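Local coordinates for transcriptional regulator (Vibrio virus VP882, PDB 7DWM), which binds 3,5-dimethylpyrazin-2-ol in a PAS domain and probably binds DNA through a LuxR-type helix-turn-helix to regulate transcription, at residues A[19-22]-A[27-30]; A[35-38]-A[43-46]; A[45-50]-A[101-106]; A[51-56]-A[61-66]; A[72-77]-A[92-97]. One frame throughout, in Å; residues are numbered along the deposited sequence.

Interaction 1: residues A[19-22]-A[27-30]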
# COMPACT_ATOMS: atom_id res chain seq x y z
N HIS A 19 -8.32 -24.58 -3.25
CA HIS A 19 -7.30 -25.07 -2.32
C HIS A 19 -6.32 -23.96 -1.96
O HIS A 19 -5.88 -23.85 -0.81
CB HIS A 19 -6.53 -26.26 -2.87
CG HIS A 19 -5.43 -26.68 -1.95
ND1 HIS A 19 -5.67 -27.28 -0.73
CD2 HIS A 19 -4.09 -26.50 -2.01
CE1 HIS A 19 -4.53 -27.49 -0.11
NE2 HIS A 19 -3.55 -27.02 -0.86
N PHE A 20 -5.99 -23.11 -2.93
CA PHE A 20 -5.12 -21.96 -2.69
C PHE A 20 -5.70 -21.04 -1.62
O PHE A 20 -5.04 -20.73 -0.62
CB PHE A 20 -4.90 -21.21 -4.01
CG PHE A 20 -4.16 -19.91 -3.86
CD1 PHE A 20 -4.71 -18.74 -4.34
CD2 PHE A 20 -2.91 -19.86 -3.28
CE1 PHE A 20 -4.06 -17.54 -4.22
CE2 PHE A 20 -2.23 -18.66 -3.17
CZ PHE A 20 -2.81 -17.50 -3.64
N PHE A 21 -6.94 -20.58 -1.82
CA PHE A 21 -7.57 -19.63 -0.90
C PHE A 21 -7.82 -20.22 0.49
O PHE A 21 -7.76 -19.49 1.48
CB PHE A 21 -8.88 -19.11 -1.49
CG PHE A 21 -8.72 -18.44 -2.82
CD1 PHE A 21 -7.63 -17.63 -3.06
CD2 PHE A 21 -9.65 -18.62 -3.82
CE1 PHE A 21 -7.47 -17.01 -4.29
CE2 PHE A 21 -9.49 -18.01 -5.04
CZ PHE A 21 -8.40 -17.20 -5.28
N GLY A 22 -8.12 -21.52 0.58
CA GLY A 22 -8.42 -22.11 1.87
C GLY A 22 -7.27 -22.18 2.86
O GLY A 22 -7.49 -22.64 3.99
N PRO A 27 -9.18 -12.87 3.97
CA PRO A 27 -10.40 -13.13 3.20
C PRO A 27 -10.10 -13.19 1.71
O PRO A 27 -9.70 -12.19 1.10
CB PRO A 27 -11.30 -11.95 3.55
CG PRO A 27 -10.83 -11.51 4.90
CD PRO A 27 -9.34 -11.74 4.90
N TRP A 28 -10.29 -14.37 1.11
CA TRP A 28 -10.01 -14.60 -0.30
C TRP A 28 -11.25 -15.17 -0.96
O TRP A 28 -12.01 -15.92 -0.34
CB TRP A 28 -8.85 -15.59 -0.48
CG TRP A 28 -7.46 -15.01 -0.55
CD1 TRP A 28 -6.51 -15.03 0.44
CD2 TRP A 28 -6.84 -14.38 -1.68
NE1 TRP A 28 -5.35 -14.44 -0.01
CE2 TRP A 28 -5.53 -14.03 -1.30
CE3 TRP A 28 -7.28 -14.06 -2.97
CZ2 TRP A 28 -4.65 -13.38 -2.17
CZ3 TRP A 28 -6.41 -13.42 -3.83
CH2 TRP A 28 -5.11 -13.08 -3.42
N GLY A 29 -11.46 -14.84 -2.23
CA GLY A 29 -12.58 -15.46 -2.93
C GLY A 29 -12.63 -15.04 -4.38
O GLY A 29 -11.85 -14.21 -4.84
N ILE A 30 -13.54 -15.69 -5.12
CA ILE A 30 -13.80 -15.37 -6.52
C ILE A 30 -15.30 -15.44 -6.78
O ILE A 30 -16.01 -16.30 -6.23
CB ILE A 30 -12.99 -16.27 -7.50
CG1 ILE A 30 -13.54 -17.71 -7.60
CG2 ILE A 30 -11.52 -16.29 -7.17
CD1 ILE A 30 -14.67 -17.88 -8.59
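Phe21 and Trp28 lie with their rings almost parallel, 12° apart, but slid past each other. The Phe21 ring centroid sits 5.1 Å from that of the six-membered ring of Trp28, so the flat faces hardly overlap and the pair is no true stack. Phe21 CD1 also packs on Trp28 CB at 3.5 Å, which puts the phenyl against the first carbon of the side chain as well as the benzo part of the indole, the two side chains crossing at about a right angle. Phe20 comes to the same indole differently, turning its edge toward the Trp28 face in a tilted edge-to-face pair with planes at 55° and ring centroids 5.7 Å apart. On the far rim of Phe21, CE2 meets Ile30 CG2 at 3.4 Å. The backbone N of Gly29 lies over one face of the Phe21 ring. Trp28 also stacks with His123, and both Phe20 and Trp28 meet their own counterparts in the second subunit. The result is an aromatic cluster joining the end of helix 7-21 to the first strand of the PAS sheet, at a place where the two subunits pack together.

Interaction 2: residues A[35-38]-A[43-46]. With A1U (3,5-dimethylpyrazin-2-ol), chain C.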
# COMPACT_ATOMS: atom_id res chain seq x y z
N SER A 35 -21.52 -11.48 -10.68
CA SER A 35 -21.08 -11.20 -9.31
C SER A 35 -21.62 -12.20 -8.30
O SER A 35 -21.79 -11.87 -7.12
CB SER A 35 -21.48 -9.78 -8.90
OG SER A 35 -21.53 -9.66 -7.48
N VAL A 36 -21.88 -13.43 -8.73
CA VAL A 36 -22.34 -14.49 -7.84
C VAL A 36 -21.14 -15.29 -7.35
O VAL A 36 -20.26 -15.67 -8.13
CB VAL A 36 -23.36 -15.39 -8.56
CG1 VAL A 36 -24.10 -16.25 -7.58
CG2 VAL A 36 -24.34 -14.54 -9.34
N PHE A 37 -21.10 -15.56 -6.04
CA PHE A 37 -19.97 -16.23 -5.41
C PHE A 37 -19.75 -17.62 -6.01
O PHE A 37 -20.71 -18.38 -6.18
CB PHE A 37 -20.22 -16.37 -3.90
CG PHE A 37 -19.87 -15.16 -3.10
CD1 PHE A 37 -20.32 -15.03 -1.79
CD2 PHE A 37 -19.07 -14.16 -3.63
CE1 PHE A 37 -19.99 -13.91 -1.04
CE2 PHE A 37 -18.74 -13.05 -2.88
CZ PHE A 37 -19.20 -12.92 -1.59
N ILE A 38 -18.51 -17.96 -6.32
CA ILE A 38 -18.16 -19.35 -6.60
C ILE A 38 -17.46 -19.99 -5.41
O ILE A 38 -17.71 -21.15 -5.08
CB ILE A 38 -17.34 -19.51 -7.90
CG1 ILE A 38 -18.15 -19.12 -9.14
CG2 ILE A 38 -16.83 -20.96 -8.02
CD1 ILE A 38 -18.06 -17.74 -9.59
N PRO A 43 -12.04 -17.33 6.22
CA PRO A 43 -11.88 -15.92 6.64
C PRO A 43 -12.93 -14.98 6.07
O PRO A 43 -13.53 -14.20 6.83
CB PRO A 43 -10.47 -15.58 6.14
CG PRO A 43 -9.74 -16.87 6.24
CD PRO A 43 -10.74 -17.94 5.88
N PHE A 44 -13.18 -15.03 4.76
CA PHE A 44 -14.16 -14.10 4.19
C PHE A 44 -15.56 -14.39 4.70
O PHE A 44 -16.30 -13.47 5.04
CB PHE A 44 -14.14 -14.15 2.66
CG PHE A 44 -15.12 -13.19 2.04
CD1 PHE A 44 -16.38 -13.62 1.64
CD2 PHE A 44 -14.80 -11.86 1.90
CE1 PHE A 44 -17.28 -12.74 1.10
CE2 PHE A 44 -15.70 -10.97 1.35
CZ PHE A 44 -16.94 -11.41 0.95
N ARG A 45 -15.95 -15.67 4.73
CA ARG A 45 -17.27 -15.99 5.24
C ARG A 45 -17.41 -15.66 6.71
O ARG A 45 -18.52 -15.41 7.18
CB ARG A 45 -17.57 -17.48 5.04
CG ARG A 45 -17.92 -17.91 3.62
CD ARG A 45 -18.35 -19.37 3.61
NE ARG A 45 -17.87 -20.08 4.79
CZ ARG A 45 -16.81 -20.89 4.81
NH1 ARG A 45 -16.12 -21.11 3.70
NH2 ARG A 45 -16.45 -21.49 5.94
N GLU A 46 -16.30 -15.56 7.44
CA GLU A 46 -16.35 -15.16 8.84
C GLU A 46 -16.33 -13.65 9.03
O GLU A 46 -16.76 -13.17 10.08
CB GLU A 46 -15.19 -15.79 9.61
CG GLU A 46 -15.37 -15.77 11.11
CD GLU A 46 -14.89 -17.05 11.76
OE1 GLU A 46 -14.52 -17.99 11.02
OE2 GLU A 46 -14.89 -17.12 13.01
CAB A1U C . -16.44 -5.86 0.05
CAC A1U C . -16.62 -7.05 0.79
CAE A1U C . -16.62 -8.27 -1.20
CAF A1U C . -16.44 -7.04 -1.86
CAG A1U C . -16.72 -6.97 2.29
CAH A1U C . -16.72 -9.58 -1.93
NAA A1U C . -16.35 -5.83 -1.31
NAD A1U C . -16.71 -8.24 0.14
OAI A1U C . -16.35 -7.12 -3.27
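Phe37 is the residue of 35-38 that reaches helix 42-47, where it meets Phe44. Ahead of it, Ser35 faces a different element, its side chain resting on Gln75, Asp78 and Arg79 of helix 71-80. At Phe37 the backbone bonds to Leu58, and the side chain is directed at the helix. Its CZ touches Phe44 CE1 at 3.3 Å, with the ring planes almost perpendicular at 86° and the centroids 5.5 Å apart, in an oblique meeting that is neither a stack nor edge-to-face. Phe44 holds its CG anti to the backbone N (chi1 -179°), which extends the phenyl off the helix into the ligand pocket of the PAS fold. Further on, Ile38, where the chain turns a corner, is bonded through its backbone to Ile30 of strand 28-32. Both rings touch the bound 3,5-dimethylpyrazin-2-ol: its methyl CAH lies at the edge of Phe37, 4.1 Å from CE2, and its ring nitrogen NAD lies in the plane of Phe44, 3.2 Å from CE2. Contact between the phenylalanines rests on van der Waals packing of buried rings, while the C-H edge of Phe44 facing a pyrazine nitrogen is consistent with a weakly favourable electrostatic approach.

Interaction 3: residues A[45-50]-A[101-106]. With A1U (3,5-dimethylpyrazin-2-ol), chain C.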
# COMPACT_ATOMS: atom_id res chain seq x y z
N ARG A 45 -15.95 -15.67 4.73
CA ARG A 45 -17.27 -15.99 5.24
C ARG A 45 -17.41 -15.66 6.71
O ARG A 45 -18.52 -15.41 7.18
CB ARG A 45 -17.57 -17.48 5.04
CG ARG A 45 -17.92 -17.91 3.62
CD ARG A 45 -18.35 -19.37 3.61
NE ARG A 45 -17.87 -20.08 4.79
CZ ARG A 45 -16.81 -20.89 4.81
NH1 ARG A 45 -16.12 -21.11 3.70
NH2 ARG A 45 -16.45 -21.49 5.94
N GLU A 46 -16.30 -15.56 7.44
CA GLU A 46 -16.35 -15.16 8.84
C GLU A 46 -16.33 -13.65 9.03
O GLU A 46 -16.76 -13.17 10.08
CB GLU A 46 -15.19 -15.79 9.61
CG GLU A 46 -15.37 -15.77 11.11
CD GLU A 46 -14.89 -17.05 11.76
OE1 GLU A 46 -14.52 -17.99 11.02
OE2 GLU A 46 -14.89 -17.12 13.01
N LEU A 47 -15.86 -12.89 8.04
CA LEU A 47 -15.91 -11.44 8.16
C LEU A 47 -17.33 -10.93 7.93
O LEU A 47 -17.77 -9.97 8.57
CB LEU A 47 -14.92 -10.80 7.19
CG LEU A 47 -14.89 -9.28 7.17
CD1 LEU A 47 -14.02 -8.79 8.31
CD2 LEU A 47 -14.37 -8.74 5.84
N VAL A 48 -18.05 -11.57 7.01
CA VAL A 48 -19.50 -11.45 6.95
C VAL A 48 -20.01 -12.42 8.02
O VAL A 48 -19.24 -13.23 8.54
CB VAL A 48 -20.01 -11.77 5.53
CG1 VAL A 48 -21.54 -11.75 5.44
CG2 VAL A 48 -19.41 -10.80 4.52
N GLY A 49 -21.29 -12.34 8.37
CA GLY A 49 -21.87 -13.15 9.43
C GLY A 49 -21.86 -14.65 9.19
O GLY A 49 -22.37 -15.41 10.02
N MET A 50 -21.28 -15.08 8.07
CA MET A 50 -21.34 -16.48 7.63
C MET A 50 -20.27 -17.33 8.32
O MET A 50 -19.43 -17.99 7.71
CB MET A 50 -21.20 -16.53 6.11
CG MET A 50 -22.05 -15.49 5.36
SD MET A 50 -23.85 -15.72 5.44
CE MET A 50 -24.23 -15.17 7.09
N ARG A 101 -14.16 -2.22 10.84
CA ARG A 101 -12.81 -2.45 10.36
C ARG A 101 -12.59 -1.69 9.06
O ARG A 101 -13.53 -1.35 8.33
CB ARG A 101 -12.51 -3.95 10.14
CG ARG A 101 -12.70 -4.86 11.35
CD ARG A 101 -11.72 -4.54 12.47
NE ARG A 101 -10.43 -5.20 12.31
CZ ARG A 101 -9.57 -5.40 13.30
NH1 ARG A 101 -9.86 -4.99 14.53
NH2 ARG A 101 -8.41 -6.01 13.06
N VAL A 102 -11.31 -1.44 8.80
CA VAL A 102 -10.82 -0.76 7.60
C VAL A 102 -10.11 -1.82 6.77
O VAL A 102 -8.96 -2.17 7.05
CB VAL A 102 -9.88 0.40 7.95
CG1 VAL A 102 -9.43 1.12 6.69
CG2 VAL A 102 -10.55 1.36 8.93
N PHE A 103 -10.79 -2.36 5.77
CA PHE A 103 -10.18 -3.35 4.90
C PHE A 103 -9.79 -2.72 3.57
O PHE A 103 -10.35 -1.72 3.12
CB PHE A 103 -11.14 -4.52 4.65
CG PHE A 103 -10.90 -5.69 5.55
CD1 PHE A 103 -10.45 -6.89 5.03
CD2 PHE A 103 -11.11 -5.59 6.91
CE1 PHE A 103 -10.23 -7.98 5.85
CE2 PHE A 103 -10.89 -6.67 7.74
CZ PHE A 103 -10.45 -7.87 7.21
N THR A 104 -8.81 -3.35 2.94
CA THR A 104 -8.52 -3.18 1.53
C THR A 104 -8.98 -4.45 0.82
O THR A 104 -8.54 -5.55 1.16
CB THR A 104 -7.02 -2.94 1.33
OG1 THR A 104 -6.69 -1.61 1.75
CG2 THR A 104 -6.59 -3.19 -0.11
N PHE A 105 -9.88 -4.29 -0.15
CA PHE A 105 -10.30 -5.39 -1.02
C PHE A 105 -9.75 -5.15 -2.42
O PHE A 105 -10.19 -4.24 -3.12
CB PHE A 105 -11.82 -5.54 -1.03
CG PHE A 105 -12.35 -6.34 0.13
CD1 PHE A 105 -12.45 -7.72 0.06
CD2 PHE A 105 -12.72 -5.71 1.31
CE1 PHE A 105 -12.92 -8.45 1.13
CE2 PHE A 105 -13.19 -6.43 2.38
CZ PHE A 105 -13.29 -7.81 2.29
N THR A 106 -8.78 -5.98 -2.81
CA THR A 106 -8.16 -5.92 -4.13
C THR A 106 -8.89 -6.86 -5.09
O THR A 106 -8.93 -8.07 -4.87
CB THR A 106 -6.68 -6.29 -4.04
OG1 THR A 106 -6.53 -7.71 -4.00
CG2 THR A 106 -6.07 -5.69 -2.80
CAB A1U C . -16.44 -5.86 0.05
CAC A1U C . -16.62 -7.05 0.79
CAE A1U C . -16.62 -8.27 -1.20
CAF A1U C . -16.44 -7.04 -1.86
CAG A1U C . -16.72 -6.97 2.29
CAH A1U C . -16.72 -9.58 -1.93
NAA A1U C . -16.35 -5.83 -1.31
NAD A1U C . -16.71 -8.24 0.14
OAI A1U C . -16.35 -7.12 -3.27
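Leu47, on the last turn of helix 42-47, sets both methyls against Phe103 of strand 99-110 and wedges CD2 on to the edge of Phe105. At the start of that strand, Arg101 directs its guanidinium elsewhere, to a salt bridge with Asp126 on the adjacent strand 119-126, while its CB lies in the plane of the Phe103 ring at the edge. Phe103 follows and offers a face to the leucine: Leu47 CD2 stands over the ring centre in a CH-pi contact, 4.2 Å from the Phe103 centroid and only 11° off the normal. The other branch, Leu47 CD1, reaches the rim of the same ring at Phe103 CE2, 3.8 Å away. With CG opposite the backbone N (chi1 178°) the leucine extends toward the strand, and chi2 turns CD2 in between the two rings. Helices packed on one face of an antiparallel sheet, with the ligand between, are the PAS arrangement, and here the ligand appears two residues further along the strand. Phe105 receives Leu47 CD2 at its edge, 3.8 Å from CZ, and gives a face to 3,5-dimethylpyrazin-2-ol. The ligand carbon CAC lies 3.7 Å above the plane of the Phe105 ring, displaced toward the rim, and the ligand methyl CAG approaches Phe105 CZ at 3.5 Å. Phe105 also touches Phe122 of strand 119-126.

Interaction 4: residues A[51-56]-A[61-66]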
# COMPACT_ATOMS: atom_id res chain seq x y z
N LYS A 51 -20.31 -17.30 9.66
CA LYS A 51 -19.33 -18.03 10.50
C LYS A 51 -19.28 -19.51 10.10
O LYS A 51 -18.22 -19.96 9.65
CB LYS A 51 -19.72 -17.94 11.98
CG LYS A 51 -18.57 -17.98 12.97
CD LYS A 51 -17.79 -19.26 12.93
CE LYS A 51 -16.97 -19.48 14.18
NZ LYS A 51 -17.68 -18.99 15.39
N ASN A 52 -20.37 -20.24 10.34
CA ASN A 52 -20.41 -21.64 9.95
C ASN A 52 -21.37 -21.96 8.82
O ASN A 52 -21.33 -23.08 8.30
CB ASN A 52 -20.72 -22.53 11.16
CG ASN A 52 -21.74 -21.92 12.09
OD1 ASN A 52 -22.48 -21.01 11.72
ND2 ASN A 52 -21.77 -22.42 13.32
N ARG A 53 -22.30 -21.04 8.53
CA ARG A 53 -23.21 -21.28 7.39
C ARG A 53 -22.34 -21.08 6.16
O ARG A 53 -21.78 -20.01 6.02
CB ARG A 53 -24.51 -20.47 7.49
CG ARG A 53 -24.41 -19.02 7.05
CD ARG A 53 -25.75 -18.31 7.11
NE ARG A 53 -26.35 -18.44 8.43
CZ ARG A 53 -26.79 -17.43 9.17
NH1 ARG A 53 -26.71 -16.19 8.73
NH2 ARG A 53 -27.31 -17.66 10.36
N ASN A 54 -22.30 -22.07 5.28
CA ASN A 54 -21.32 -22.09 4.17
C ASN A 54 -21.85 -21.41 2.92
O ASN A 54 -21.14 -21.54 1.93
CB ASN A 54 -21.08 -23.52 3.68
CG ASN A 54 -20.15 -24.33 4.55
OD1 ASN A 54 -20.32 -24.39 5.76
ND2 ASN A 54 -19.18 -24.98 3.93
N VAL A 55 -22.91 -20.61 3.00
CA VAL A 55 -23.64 -20.11 1.79
C VAL A 55 -22.71 -19.55 0.70
O VAL A 55 -21.84 -18.74 0.99
CB VAL A 55 -24.72 -19.10 2.19
CG1 VAL A 55 -26.11 -19.57 1.78
CG2 VAL A 55 -24.70 -18.80 3.67
N GLU A 56 -22.96 -20.03 -0.52
CA GLU A 56 -22.24 -19.73 -1.79
C GLU A 56 -23.25 -19.72 -2.94
O GLU A 56 -24.27 -20.40 -2.83
CB GLU A 56 -21.25 -20.82 -2.19
CG GLU A 56 -21.13 -22.00 -1.24
CD GLU A 56 -22.42 -22.65 -0.78
OE1 GLU A 56 -22.34 -23.64 -0.03
OE2 GLU A 56 -23.49 -22.10 -1.09
N ALA A 61 -25.34 -9.25 -1.42
CA ALA A 61 -26.37 -9.03 -0.41
C ALA A 61 -26.49 -10.32 0.39
O ALA A 61 -27.42 -11.11 0.25
CB ALA A 61 -27.70 -8.65 -1.04
N ASP A 62 -25.50 -10.53 1.24
CA ASP A 62 -25.35 -11.79 1.96
C ASP A 62 -26.25 -11.79 3.19
O ASP A 62 -27.12 -10.92 3.36
CB ASP A 62 -23.89 -12.00 2.36
CG ASP A 62 -23.06 -12.60 1.24
OD1 ASP A 62 -22.82 -13.82 1.29
OD2 ASP A 62 -22.63 -11.86 0.32
N MET A 63 -26.04 -12.78 4.05
CA MET A 63 -26.76 -12.95 5.30
C MET A 63 -25.93 -12.27 6.39
O MET A 63 -24.70 -12.24 6.31
CB MET A 63 -26.94 -14.44 5.64
CG MET A 63 -27.46 -15.41 4.58
SD MET A 63 -29.16 -15.98 4.70
CE MET A 63 -28.76 -17.61 5.37
N ASP A 64 -26.61 -11.66 7.37
CA ASP A 64 -26.02 -11.38 8.68
C ASP A 64 -24.82 -10.41 8.67
O ASP A 64 -23.90 -10.53 9.49
CB ASP A 64 -25.59 -12.71 9.32
CG ASP A 64 -26.78 -13.54 9.82
OD1 ASP A 64 -27.84 -13.51 9.19
OD2 ASP A 64 -26.64 -14.26 10.84
N CYS A 65 -24.89 -9.37 7.83
CA CYS A 65 -23.87 -8.33 7.97
C CYS A 65 -24.23 -7.12 7.14
O CYS A 65 -24.89 -7.23 6.11
CB CYS A 65 -22.46 -8.82 7.58
SG CYS A 65 -21.19 -7.61 7.97
N GLU A 66 -23.77 -5.96 7.61
CA GLU A 66 -24.17 -4.68 7.04
C GLU A 66 -23.56 -4.46 5.66
O GLU A 66 -24.04 -3.60 4.92
CB GLU A 66 -23.76 -3.54 7.98
CG GLU A 66 -24.26 -3.69 9.40
CD GLU A 66 -25.41 -2.76 9.73
OE1 GLU A 66 -25.78 -2.68 10.92
OE2 GLU A 66 -25.95 -2.12 8.80
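Arg53 passes its aliphatic chain beside the end of Met63, with Arg53 CD 3.5 Å from Met63 CE. The arginine chain is bent at its third torsion (chi3 54°), which turns the guanidinium out of line with the methylenes and across toward Asp64. There a salt bridge joins Arg53 NH1 to Asp64 OD2 at 2.9 Å, although the place of NH1 is uncertain in this model. As modelled, the guanidinium and carboxylate planes stand 88° apart and are not coplanar, but NH1 sits too close to the carboxylate carbon of Asp64, so the detail of the pairing is doubtful. Met63 is itself folded, bent at both chi2 and chi3, and its CG lies at a loose 4.5 Å from Val55 CG2. Both Arg53 and Asp64 also touch a neighbouring molecule in the crystal, which may influence how they are posed. The whole is a surface contact, part salt bridge and part apolar packing, between two irregular pieces of chain, and the Asp64 side chain is about 13 Å from the bound 3,5-dimethylpyrazin-2-ol. Both pieces belong to the long connection between helix 42-47 and helix 71-80. Val55, Met63 and Asp64 all rest on Met50, a little beyond the first helix, while Cys65 leans on Val48, just past the end of that helix.

Interaction 5: residues A[72-77]-A[92-97]. With A1U (3,5-dimethylpyrazin-2-ol), chain C.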
# COMPACT_ATOMS: atom_id res chain seq x y z
N ASP A 72 -24.82 -3.74 -3.94
CA ASP A 72 -24.98 -3.05 -5.22
C ASP A 72 -23.65 -2.49 -5.71
O ASP A 72 -23.13 -2.91 -6.75
CB ASP A 72 -26.04 -1.95 -5.05
CG ASP A 72 -26.06 -0.96 -6.19
OD1 ASP A 72 -27.04 -0.98 -6.96
OD2 ASP A 72 -25.12 -0.14 -6.31
N SER A 73 -23.02 -1.64 -4.91
CA SER A 73 -21.86 -0.94 -5.44
C SER A 73 -20.66 -1.88 -5.54
O SER A 73 -19.85 -1.74 -6.46
CB SER A 73 -21.52 0.27 -4.56
OG SER A 73 -20.47 -0.03 -3.66
N PHE A 74 -20.61 -2.91 -4.68
CA PHE A 74 -19.64 -3.97 -4.86
C PHE A 74 -19.69 -4.49 -6.29
O PHE A 74 -18.69 -4.45 -7.02
CB PHE A 74 -19.90 -5.12 -3.89
CG PHE A 74 -19.69 -4.78 -2.44
CD1 PHE A 74 -19.17 -3.55 -2.05
CD2 PHE A 74 -19.99 -5.71 -1.46
CE1 PHE A 74 -18.97 -3.26 -0.71
CE2 PHE A 74 -19.80 -5.42 -0.12
CZ PHE A 74 -19.28 -4.20 0.26
N GLN A 75 -20.87 -4.93 -6.73
CA GLN A 75 -20.95 -5.54 -8.05
C GLN A 75 -20.56 -4.55 -9.13
O GLN A 75 -20.00 -4.95 -10.16
CB GLN A 75 -22.34 -6.15 -8.30
CG GLN A 75 -23.48 -5.20 -8.53
CD GLN A 75 -24.80 -5.74 -8.01
OE1 GLN A 75 -24.83 -6.70 -7.24
NE2 GLN A 75 -25.90 -5.11 -8.40
N ALA A 76 -20.83 -3.26 -8.93
CA ALA A 76 -20.41 -2.28 -9.93
C ALA A 76 -18.90 -2.34 -10.12
O ALA A 76 -18.41 -2.47 -11.25
CB ALA A 76 -20.86 -0.88 -9.53
N GLN A 77 -18.16 -2.31 -9.02
CA GLN A 77 -16.72 -2.51 -9.09
C GLN A 77 -16.42 -3.80 -9.84
O GLN A 77 -15.60 -3.82 -10.77
CB GLN A 77 -16.12 -2.54 -7.68
CG GLN A 77 -16.58 -1.40 -6.78
CD GLN A 77 -16.48 -1.74 -5.30
OE1 GLN A 77 -16.11 -2.85 -4.93
NE2 GLN A 77 -16.82 -0.78 -4.44
N ASP A 92 -12.69 -0.61 1.86
CA ASP A 92 -13.98 -1.01 2.41
C ASP A 92 -13.93 -0.80 3.91
O ASP A 92 -13.30 -1.57 4.64
CB ASP A 92 -14.27 -2.47 2.06
CG ASP A 92 -15.10 -2.64 0.79
OD1 ASP A 92 -16.30 -2.28 0.78
OD2 ASP A 92 -14.60 -3.15 -0.20
N VAL A 93 -14.58 0.25 4.39
CA VAL A 93 -14.70 0.50 5.82
C VAL A 93 -16.12 0.14 6.22
O VAL A 93 -17.09 0.77 5.77
CB VAL A 93 -14.35 1.96 6.17
CG1 VAL A 93 -14.46 2.17 7.66
CG2 VAL A 93 -12.94 2.28 5.69
N HIS A 94 -16.24 -0.88 7.08
CA HIS A 94 -17.54 -1.47 7.32
C HIS A 94 -17.65 -1.95 8.75
O HIS A 94 -16.65 -2.34 9.36
CB HIS A 94 -17.81 -2.65 6.38
CG HIS A 94 -18.07 -2.26 4.96
ND1 HIS A 94 -19.27 -1.73 4.54
CD2 HIS A 94 -17.28 -2.31 3.86
CE1 HIS A 94 -19.21 -1.48 3.24
NE2 HIS A 94 -18.01 -1.82 2.81
N PRO A 95 -18.86 -1.95 9.32
CA PRO A 95 -19.12 -2.66 10.59
C PRO A 95 -19.25 -4.17 10.35
O PRO A 95 -20.34 -4.74 10.29
CB PRO A 95 -20.43 -2.03 11.06
CG PRO A 95 -21.14 -1.68 9.80
CD PRO A 95 -20.07 -1.28 8.81
N TYR A 96 -18.11 -4.82 10.20
CA TYR A 96 -18.08 -6.25 9.95
C TYR A 96 -18.57 -7.01 11.19
O TYR A 96 -18.78 -6.43 12.26
CB TYR A 96 -16.67 -6.69 9.54
CG TYR A 96 -16.18 -6.04 8.27
CD1 TYR A 96 -16.76 -6.33 7.04
CD2 TYR A 96 -15.13 -5.13 8.29
CE1 TYR A 96 -16.31 -5.74 5.88
CE2 TYR A 96 -14.67 -4.53 7.13
CZ TYR A 96 -15.27 -4.84 5.93
OH TYR A 96 -14.82 -4.24 4.77
N ALA A 97 -18.72 -8.32 11.02
CA ALA A 97 -19.36 -9.17 12.03
C ALA A 97 -18.72 -9.07 13.41
O ALA A 97 -19.33 -9.52 14.38
CB ALA A 97 -19.36 -10.62 11.56
CAB A1U C . -16.44 -5.86 0.05
CAC A1U C . -16.62 -7.05 0.79
CAE A1U C . -16.62 -8.27 -1.20
CAF A1U C . -16.44 -7.04 -1.86
CAG A1U C . -16.72 -6.97 2.29
CAH A1U C . -16.72 -9.58 -1.93
NAA A1U C . -16.35 -5.83 -1.31
NAD A1U C . -16.71 -8.24 0.14
OAI A1U C . -16.35 -7.12 -3.27
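Phe74 of helix 71-80 and Asp92 of strand 88-96 meet beside 3,5-dimethylpyrazin-2-ol, in the ligand pocket of the PAS fold. The contacts of the Phe74 ring come first. Phe74 presents one face to the ligand, whose nitrogen NAA stands 3.4 Å above the plane of the phenyl ring, over its centre. At the edge of the same ring and in its plane lies NE2 of His94, 3.7 Å from Phe74 CZ; the imidazole is turned nearly perpendicular, at 88°, in an oblique pair. The Asp92 carboxylate also approaches obliquely, through OD1, an atom whose place is less certain, with its plane almost at right angles to the ring.

Two side-chain hydrogen bonds lie within 92-97, and others reach outside it. His94 NE2 donates to Asp92 OD1 over 2.7 Å, at a bent angle of 141°, subject to the same doubt about OD1. His94 ND1 bonds to Gln232 OE1, so both nitrogens have partners, which probably helps position the carboxylate. Tyr96 OH donates a hydrogen bond to Asp92 O (3.1 Å), standing above the carbonyl plane with a C=O...OH angle of 108°. From the helix, Gln77 bonds through OE1 to Lys107, another residue of the pocket.

Other approaches to the ligand are close contacts. The second carboxylate oxygen, Asp92 OD2, is 3.3 Å from ligand carbon CAB and 3.4 Å from nitrogen NAA. Tyr96 turns its ring edge to the ligand methyl CAG, which lies 3.8 Å from Tyr96 CE1.

How the interactions relate
All five contacts belong to the PAS fold. Interactions 1, 2 and 4 follow one another along the chain, while interaction 3 closes over the 50 residues between its segments and so spans both 4 and 5. Interactions 1, 2, 3 and 5 all reach one antiparallel sheet: strands 28-32 and 37-40 pair between 1 and 2, and strands 88-96 and 99-110 between 5 and 3. Helix 42-47 serves both 2 and 3, whose centres are about 9 Å apart. Through interactions 2, 3 and 5, helix 42-47, helix 71-80 and the sheet enclose the ligand. Interaction 1 lies where the subunits pack, its centre about 18 Å from that of interaction 5, and interaction 4 lies on the surface.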